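Local coordinates for protein nitroreductase (Bacteroides fragilis NCTC 9343, PDB 3EK3) that binds flavin mononucleotide and probably acts as an NAD(P)H-dependent oxidoreductase of the nitroreductase family, at residues A[98-104]-A[159-165]; A[59-63]-A[149-153]. All coordinates share one frame. Where two conformers were deposited one is given. Residue numbers count along the deposited sequence, not the author numbering.

Interaction 1: residues A[98-104]-A[159-165]; sequences VIVSNEP and HKVYGCV
A beta bulge lets one strand carry an extra residue without losing its partner. Strands 98-102 and 160-165 run antiparallel, their short axes 4.6 Å apart at closest and 133° between directions. Val98 and Val165 form a hydrogen-bonded pair (N to O 2.8 Å both ways); Ile99-Cys164 is a non-hydrogen-bonded pair. Val100 N donates to Gly163 O (2.9 Å), while Val100 O receives Tyr162 N (3.1 Å) and, weakly, Gly163 N (3.5 Å). Beyond this shift Ser101-Val161 is non-hydrogen-bonded, and Asn102 pairs with Lys160 (Asn102 N to Lys160 O 3.0 Å, Lys160 N to Asn102 O 2.9 Å).

On one face Ile99 CG2 fits against Val161 CG1 (3.8 Å). On the other, the Tyr162 ring (chi1 m) reaches past Asn102 CB (CE2 3.8 Å) to Pro104 CB (OH 3.3 Å). The His159 ring tucks one face against the Asn102-Glu103 peptide, and His159 ND1 hydrogen-bonds Ser101 OG (Ser101 chi1 p) at 2.7 Å. Because Tyr162 (phi/psi -90/-29) and Gly163 both face Val100, this is a classic beta bulge between the central strands of the nitroreductase sheet.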
ATOM      1  N   VAL A  98      15.695  -0.961   0.682  1.00 10.29           N
ATOM      2  CA  VAL A  98      14.959  -2.168   1.056  1.00 10.32           C
ATOM      3  C   VAL A  98      14.183  -2.670  -0.152  1.00  9.27           C
ATOM      4  O   VAL A  98      13.291  -1.981  -0.703  1.00 11.30           O
ATOM      5  CB  VAL A  98      13.985  -1.954   2.185  1.00 10.89           C
ATOM      6  CG1 VAL A  98      13.398  -3.283   2.681  1.00  8.15           C
ATOM      7  CG2 VAL A  98      14.666  -1.267   3.325  1.00  8.83           C
ATOM      8  N   ILE A  99      14.554  -3.855  -0.596  1.00  9.83           N
ATOM      9  CA  ILE A  99      13.881  -4.485  -1.721  1.00  9.99           C
ATOM     10  C   ILE A  99      12.691  -5.288  -1.198  1.00 10.67           C
ATOM     11  O   ILE A  99      12.876  -6.212  -0.423  1.00 12.50           O
ATOM     12  CB  ILE A  99      14.849  -5.445  -2.467  1.00  8.90           C
ATOM     13  CG1 ILE A  99      16.081  -4.662  -2.957  1.00  9.41           C
ATOM     14  CG2 ILE A  99      14.138  -6.139  -3.646  1.00 14.37           C
ATOM     15  CD1 ILE A  99      17.233  -5.514  -3.468  1.00  8.61           C
ATOM     16  N   VAL A 100      11.486  -4.949  -1.656  1.00 10.02           N
ATOM     17  CA  VAL A 100      10.268  -5.572  -1.110  1.00  9.14           C
ATOM     18  C   VAL A 100       9.724  -6.479  -2.218  1.00 10.03           C
ATOM     19  O   VAL A 100       9.338  -6.018  -3.286  1.00 12.17           O
ATOM     20  CB  VAL A 100       9.240  -4.540  -0.587  1.00  9.56           C
ATOM     21  CG1 VAL A 100       7.990  -5.267   0.012  1.00  5.93           C
ATOM     22  CG2 VAL A 100       9.856  -3.617   0.534  1.00 10.74           C
ATOM     23  N   SER A 101       9.715  -7.790  -1.950  1.00  9.76           N
ATOM     24  CA  SER A 101       9.376  -8.785  -2.981  1.00 10.65           C
ATOM     25  C   SER A 101       8.227  -9.659  -2.492  1.00 10.43           C
ATOM     26  O   SER A 101       7.956  -9.703  -1.325  1.00 11.62           O
ATOM     27  CB  SER A 101      10.583  -9.653  -3.323  1.00 11.07           C
ATOM     28  OG  SER A 101      11.049 -10.434  -2.227  1.00 10.27           O
ATOM     29  N   ASN A 102       7.587 -10.376  -3.408  1.00 10.23           N
ATOM     30  CA  ASN A 102       6.513 -11.288  -3.027  1.00 10.94           C
ATOM     31  C   ASN A 102       6.403 -12.312  -4.105  1.00  9.27           C
ATOM     32  O   ASN A 102       6.819 -12.061  -5.223  1.00 11.64           O
ATOM     33  CB  ASN A 102       5.194 -10.508  -2.859  1.00 12.57           C
ATOM     34  CG  ASN A 102       4.167 -11.210  -1.929  1.00 14.61           C
ATOM     35  OD1 ASN A 102       4.389 -12.306  -1.423  1.00 10.13           O
ATOM     36  ND2 ASN A 102       3.016 -10.564  -1.742  1.00 14.95           N
ATOM     37  N   GLU A 103       5.822 -13.462  -3.771  1.00 10.38           N
ATOM     38  CA  GLU A 103       5.450 -14.416  -4.792  1.00 11.84           C
ATOM     39  C   GLU A 103       4.254 -13.847  -5.542  1.00 12.51           C
ATOM     40  O   GLU A 103       3.387 -13.190  -4.986  1.00 12.41           O
ATOM     41  CB  GLU A 103       5.163 -15.784  -4.179  1.00 13.62           C
ATOM     42  CG  GLU A 103       4.005 -15.839  -3.248  1.00 17.01           C
ATOM     43  CD  GLU A 103       3.791 -17.254  -2.645  1.00 19.43           C
ATOM     44  OE1 GLU A 103       4.787 -17.897  -2.203  1.00 18.85           O
ATOM     45  OE2 GLU A 103       2.613 -17.683  -2.626  1.00 21.90           O
ATOM     46  N   PRO A 104       4.223 -14.068  -6.847  1.00 13.34           N
ATOM     47  CA  PRO A 104       3.180 -13.507  -7.672  1.00 14.89           C
ATOM     48  C   PRO A 104       1.888 -14.358  -7.780  1.00 16.31           C
ATOM     49  O   PRO A 104       1.005 -14.025  -8.564  1.00 17.67           O
ATOM     50  CB  PRO A 104       3.885 -13.380  -9.005  1.00 14.88           C
ATOM     51  CG  PRO A 104       4.789 -14.573  -9.037  1.00 15.06           C
ATOM     52  CD  PRO A 104       5.275 -14.716  -7.646  1.00 15.13           C
ATOM     53  N   HIS A 159      10.138 -14.896  -6.258  1.00 13.17           N
ATOM     54  CA  HIS A 159       9.495 -13.622  -5.980  1.00 11.81           C
ATOM     55  C   HIS A 159       9.695 -12.684  -7.133  1.00 13.26           C
ATOM     56  O   HIS A 159      10.701 -12.767  -7.851  1.00 13.57           O
ATOM     57  CB  HIS A 159      10.114 -12.994  -4.746  1.00 15.01           C
ATOM     58  CG  HIS A 159       9.554 -13.504  -3.455  1.00  8.84           C
ATOM     59  ND1 HIS A 159       9.627 -12.783  -2.278  1.00 12.81           N
ATOM     60  CD2 HIS A 159       8.916 -14.662  -3.161  1.00 12.56           C
ATOM     61  CE1 HIS A 159       9.050 -13.481  -1.312  1.00 11.08           C
ATOM     62  NE2 HIS A 159       8.612 -14.626  -1.825  1.00 12.00           N
ATOM     63  N   LYS A 160       8.757 -11.766  -7.298  1.00 11.30           N
ATOM     64  CA  LYS A 160       8.978 -10.583  -8.114  1.00 10.38           C
ATOM     65  C   LYS A 160       9.167  -9.418  -7.176  1.00 11.23           C
ATOM     66  O   LYS A 160       8.765  -9.471  -6.022  1.00 11.77           O
ATOM     67  CB  LYS A 160       7.775 -10.312  -9.004  1.00 12.18           C
ATOM     68  CG  LYS A 160       7.384 -11.464  -9.911  1.00 15.88           C
ATOM     69  CD  LYS A 160       8.556 -12.048 -10.668  1.00 12.26           C
ATOM     70  CE  LYS A 160       8.083 -13.100 -11.670  1.00 19.94           C
ATOM     71  NZ  LYS A 160       9.228 -13.882 -12.168  1.00 13.94           N
ATOM     72  N   VAL A 161       9.803  -8.352  -7.666  1.00 11.80           N
ATOM     73  CA  VAL A 161      10.063  -7.187  -6.823  1.00 11.01           C
ATOM     74  C   VAL A 161       8.946  -6.190  -7.125  1.00 12.80           C
ATOM     75  O   VAL A 161       8.843  -5.715  -8.254  1.00 17.36           O
ATOM     76  CB  VAL A 161      11.444  -6.553  -7.111  1.00 11.83           C
ATOM     77  CG1 VAL A 161      11.623  -5.284  -6.293  1.00 10.30           C
ATOM     78  CG2 VAL A 161      12.567  -7.555  -6.753  1.00 10.72           C
ATOM     79  N   TYR A 162       8.085  -5.910  -6.145  1.00 10.19           N
ATOM     80  CA  TYR A 162       6.964  -4.981  -6.338  1.00  9.13           C
ATOM     81  C   TYR A 162       7.296  -3.501  -6.001  1.00  9.68           C
ATOM     82  O   TYR A 162       6.662  -2.574  -6.551  1.00 12.06           O
ATOM     83  CB  TYR A 162       5.764  -5.499  -5.552  1.00 10.34           C
ATOM     84  CG  TYR A 162       5.224  -6.759  -6.217  1.00 12.93           C
ATOM     85  CD1 TYR A 162       4.352  -6.668  -7.286  1.00 11.48           C
ATOM     86  CD2 TYR A 162       5.617  -8.031  -5.795  1.00 13.92           C
ATOM     87  CE1 TYR A 162       3.892  -7.844  -7.944  1.00 14.15           C
ATOM     88  CE2 TYR A 162       5.176  -9.178  -6.438  1.00 12.69           C
ATOM     89  CZ  TYR A 162       4.308  -9.090  -7.496  1.00 14.45           C
ATOM     90  OH  TYR A 162       3.840 -10.231  -8.139  1.00 16.56           O
ATOM     91  N   GLY A 163       8.218  -3.272  -5.078  1.00 11.15           N
ATOM     92  CA  GLY A 163       8.740  -1.926  -4.867  1.00 12.38           C
ATOM     93  C   GLY A 163       9.948  -1.926  -3.956  1.00 13.41           C
ATOM     94  O   GLY A 163      10.230  -2.937  -3.304  1.00 12.09           O
ATOM     95  N   CYS A 164      10.697  -0.829  -3.977  1.00 12.96           N
ATOM     96  CA  CYS A 164      11.823  -0.686  -3.065  1.00 13.25           C
ATOM     97  C   CYS A 164      11.702   0.633  -2.280  1.00 11.19           C
ATOM     98  O   CYS A 164      11.072   1.598  -2.725  1.00 11.30           O
ATOM     99  CB  CYS A 164      13.166  -0.762  -3.800  1.00 12.24           C
ATOM    100  SG  CYS A 164      13.456  -2.252  -4.739  1.00 12.65           S
ATOM    101  N   VAL A 165      12.319   0.639  -1.112  1.00 11.29           N
ATOM    102  CA  VAL A 165      12.362   1.786  -0.243  1.00 10.32           C
ATOM    103  C   VAL A 165      13.780   2.279  -0.041  1.00 10.26           C
ATOM    104  O   VAL A 165      14.574   1.601   0.612  1.00  9.75           O
ATOM    105  CB  VAL A 165      11.784   1.379   1.115  1.00  8.94           C
ATOM    106  CG1 VAL A 165      11.792   2.524   2.160  1.00 11.34           C
ATOM    107  CG2 VAL A 165      10.341   0.781   0.966  1.00 10.68           C
TER
HETATM  108  O   HOH W   1       7.199 -16.947  -1.087  1.00 31.46           O

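Interaction 2: residues A[59-63]-A[149-153]; sequences KLEEL and YLTSL
Between segments 59-63 and 149-153, whose axes come no nearer than 11.2 Å, Tyr149 spans the gap. Both segments are helical and run roughly antiparallel, with 155° between their directions. Lys59 lies opposite Leu153 (CA to CA 8.6 Å) and Leu63 opposite Tyr149 (CA to CA 6.6 Å). Helix 57-72 here meets helix 144-153 beside strand 96-102, with Leu63, Leu150 and Leu153 all touching Ile99, and Val189 of the second subunit packs on Lys59 and Leu153.

The tyrosine hydroxyl lies close against Lys59, Tyr149 OH being 3.2 Å from Lys59 CA and 3.4 Å from Lys59 CB. Farther out, the aliphatic part of the lysine touches the opposite helix, Lys59 CD lying 3.9 Å from Leu153 CD2. Glu62, one turn beyond the lysine, has chi1 m and an extended chi2, so that its OE1 accepts a hydrogen bond from Tyr149 OH at 2.6 Å. Leu63 (chi1 t, chi2 p) closes the inner side: Leu63 CB packs on Tyr149 CD1 at 4.0 Å, Leu63 CD1 on Leu150 CD2 at 4.2 Å and Leu63 CD2 on Leu153 CD1 at 4.3 Å. One face of the Tyr149 ring, at chi1 -151°, rests over the Glu62-Leu63 peptide.

The interface thus grades from a leucine cluster near the sheet to a short tyrosine-carboxylate bond farther out, which, with the packing of the ring over that peptide, probably helps to set where the ring lies.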
ATOM      1  N   LYS A  59      27.447  -2.850  -3.097  1.00 11.05           N
ATOM      2  CA  LYS A  59      26.414  -3.716  -3.682  1.00  9.61           C
ATOM      3  C   LYS A  59      25.280  -2.894  -4.300  1.00 10.41           C
ATOM      4  O   LYS A  59      24.728  -3.264  -5.330  1.00 10.47           O
ATOM      5  CB  LYS A  59      25.850  -4.671  -2.638  1.00 10.98           C
ATOM      6  CG  LYS A  59      26.884  -5.576  -2.005  1.00  9.36           C
ATOM      7  CD  LYS A  59      26.227  -6.547  -1.041  1.00 11.39           C
ATOM      8  CE  LYS A  59      27.215  -7.131  -0.030  1.00 13.92           C
ATOM      9  NZ  LYS A  59      28.426  -7.852  -0.521  1.00  9.45           N
ATOM     10  N   LEU A  60      24.928  -1.780  -3.677  1.00  8.41           N
ATOM     11  CA  LEU A  60      23.885  -0.919  -4.267  1.00 11.16           C
ATOM     12  C   LEU A  60      24.305  -0.407  -5.655  1.00  9.74           C
ATOM     13  O   LEU A  60      23.531  -0.417  -6.586  1.00 10.19           O
ATOM     14  CB  LEU A  60      23.548   0.222  -3.340  1.00 12.88           C
ATOM     15  CG  LEU A  60      22.783  -0.214  -2.109  1.00 10.10           C
ATOM     16  CD1 LEU A  60      22.778   0.970  -1.089  1.00 14.26           C
ATOM     17  CD2 LEU A  60      21.383  -0.776  -2.448  1.00 12.94           C
ATOM     18  N   GLU A  61      25.560   0.015  -5.761  1.00 11.48           N
ATOM     19  CA  GLU A  61      26.090   0.498  -7.013  1.00 13.61           C
ATOM     20  C   GLU A  61      26.104  -0.599  -8.069  1.00 12.80           C
ATOM     21  O   GLU A  61      25.736  -0.370  -9.212  1.00 12.03           O
ATOM     22  CB  GLU A  61      27.473   1.124  -6.784  1.00 13.71           C
ATOM     23  CG  GLU A  61      27.381   2.379  -5.914  1.00 22.63           C
ATOM     24  CD  GLU A  61      28.687   3.156  -5.803  1.00 27.01           C
ATOM     25  OE1 GLU A  61      29.746   2.643  -6.262  1.00 41.73           O
ATOM     26  OE2 GLU A  61      28.633   4.291  -5.248  1.00 45.01           O
ATOM     27  N   GLU A  62      26.509  -1.811  -7.693  1.00 12.91           N
ATOM     28  CA  GLU A  62      26.503  -2.932  -8.622  1.00 10.98           C
ATOM     29  C   GLU A  62      25.086  -3.271  -9.131  1.00 10.14           C
ATOM     30  O   GLU A  62      24.890  -3.568 -10.314  1.00 11.79           O
ATOM     31  CB  GLU A  62      27.148  -4.176  -7.970  1.00 13.25           C
ATOM     32  CG  GLU A  62      28.652  -4.053  -7.778  1.00 12.32           C
ATOM     33  CD  GLU A  62      29.322  -5.337  -7.287  1.00  9.29           C
ATOM     34  OE1 GLU A  62      28.645  -6.187  -6.666  1.00  8.30           O
ATOM     35  OE2 GLU A  62      30.524  -5.525  -7.611  1.00  9.66           O
ATOM     36  N   LEU A  63      24.128  -3.274  -8.220  1.00 11.31           N
ATOM     37  CA  LEU A  63      22.732  -3.537  -8.559  1.00 11.07           C
ATOM     38  C   LEU A  63      22.204  -2.472  -9.526  1.00 13.04           C
ATOM     39  O   LEU A  63      21.574  -2.781 -10.538  1.00 11.70           O
ATOM     40  CB  LEU A  63      21.903  -3.558  -7.289  1.00 12.55           C
ATOM     41  CG  LEU A  63      20.396  -3.717  -7.445  1.00 12.72           C
ATOM     42  CD1 LEU A  63      20.081  -4.992  -8.191  1.00 11.47           C
ATOM     43  CD2 LEU A  63      19.687  -3.706  -6.055  1.00 14.56           C
ATOM     44  N   TYR A 149      21.833 -11.034  -9.560  1.00 12.73           N
ATOM     45  CA  TYR A 149      22.241 -10.126  -8.480  1.00 12.01           C
ATOM     46  C   TYR A 149      21.273 -10.199  -7.305  1.00  9.79           C
ATOM     47  O   TYR A 149      21.688 -10.353  -6.162  1.00 10.33           O
ATOM     48  CB  TYR A 149      22.424  -8.667  -8.987  1.00 12.28           C
ATOM     49  CG  TYR A 149      23.456  -7.963  -8.162  1.00 10.68           C
ATOM     50  CD1 TYR A 149      23.104  -7.409  -6.931  1.00  9.22           C
ATOM     51  CD2 TYR A 149      24.810  -7.961  -8.532  1.00  9.96           C
ATOM     52  CE1 TYR A 149      24.041  -6.829  -6.113  1.00 12.80           C
ATOM     53  CE2 TYR A 149      25.792  -7.372  -7.698  1.00  8.57           C
ATOM     54  CZ  TYR A 149      25.401  -6.829  -6.488  1.00  8.38           C
ATOM     55  OH  TYR A 149      26.303  -6.261  -5.623  1.00 13.31           O
ATOM     56  N   LEU A 150      19.975 -10.141  -7.596  1.00 10.64           N
ATOM     57  CA  LEU A 150      18.937 -10.220  -6.558  1.00 11.41           C
ATOM     58  C   LEU A 150      19.052 -11.525  -5.760  1.00 10.57           C
ATOM     59  O   LEU A 150      19.000 -11.535  -4.528  1.00 10.25           O
ATOM     60  CB  LEU A 150      17.550 -10.115  -7.193  1.00 12.51           C
ATOM     61  CG  LEU A 150      17.223  -8.766  -7.849  1.00  7.31           C
ATOM     62  CD1 LEU A 150      15.846  -8.854  -8.503  1.00  9.58           C
ATOM     63  CD2 LEU A 150      17.209  -7.648  -6.786  1.00 10.06           C
ATOM     64  N   THR A 151      19.216 -12.616  -6.472  1.00 12.52           N
ATOM     65  CA  THR A 151      19.415 -13.935  -5.832  1.00 13.47           C
ATOM     66  C   THR A 151      20.602 -13.951  -4.877  1.00 12.89           C
ATOM     67  O   THR A 151      20.500 -14.447  -3.749  1.00 15.15           O
ATOM     68  CB  THR A 151      19.571 -14.994  -6.888  1.00 11.67           C
ATOM     69  OG1 THR A 151      18.375 -15.040  -7.683  1.00 12.57           O
ATOM     70  CG2 THR A 151      19.870 -16.381  -6.256  1.00 14.34           C
ATOM     71  N   SER A 152      21.698 -13.320  -5.303  1.00 11.98           N
ATOM     72  CA  SER A 152      22.922 -13.279  -4.501  0.50 13.00           C
ATOM     73  C   SER A 152      22.684 -12.448  -3.243  1.00 12.19           C
ATOM     74  O   SER A 152      23.275 -12.708  -2.214  1.00 14.41           O
ATOM     75  CB  SER A 152      24.101 -12.705  -5.300  0.50 13.14           C
ATOM     76  OG  SER A 152      24.103 -11.286  -5.269  0.50 17.38           O
ATOM     77  N   LEU A 153      21.796 -11.463  -3.337  1.00 10.49           N
ATOM     78  CA  LEU A 153      21.440 -10.628  -2.176  1.00 10.86           C
ATOM     79  C   LEU A 153      20.476 -11.333  -1.228  1.00 12.98           C
ATOM     80  O   LEU A 153      20.287 -10.906  -0.102  1.00 14.95           O
ATOM     81  CB  LEU A 153      20.813  -9.314  -2.645  1.00 11.85           C
ATOM     82  CG  LEU A 153      21.770  -8.354  -3.338  1.00 10.24           C
ATOM     83  CD1 LEU A 153      20.905  -7.278  -3.999  1.00 15.16           C
ATOM     84  CD2 LEU A 153      22.793  -7.758  -2.327  1.00 10.45           C
TER

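In the fold
Interaction 1 supplies two strands of the antiparallel sheet and interaction 2 two helices packed on it; their centres lie 14 Å apart. Ile99 joins them: its CD1 is 3.9 Å from Leu150 CD2, 4.0 Å from Leu63 CD2 and 4.1 Å from Leu153 CD1, while Val161 CG2 lies 3.9 Å from Leu150 CD1. Helix 144-153 is followed, after a short loop, by strand 160-168, so both contacts share this part of the chain. Their relation to the flavin differs. The Gly163 position at the bulge is about 7 Å from FMN and about 5 Å from the side chain of FMN-binding Asn135, whereas the Leu63 side chain is about 13 Å from FMN.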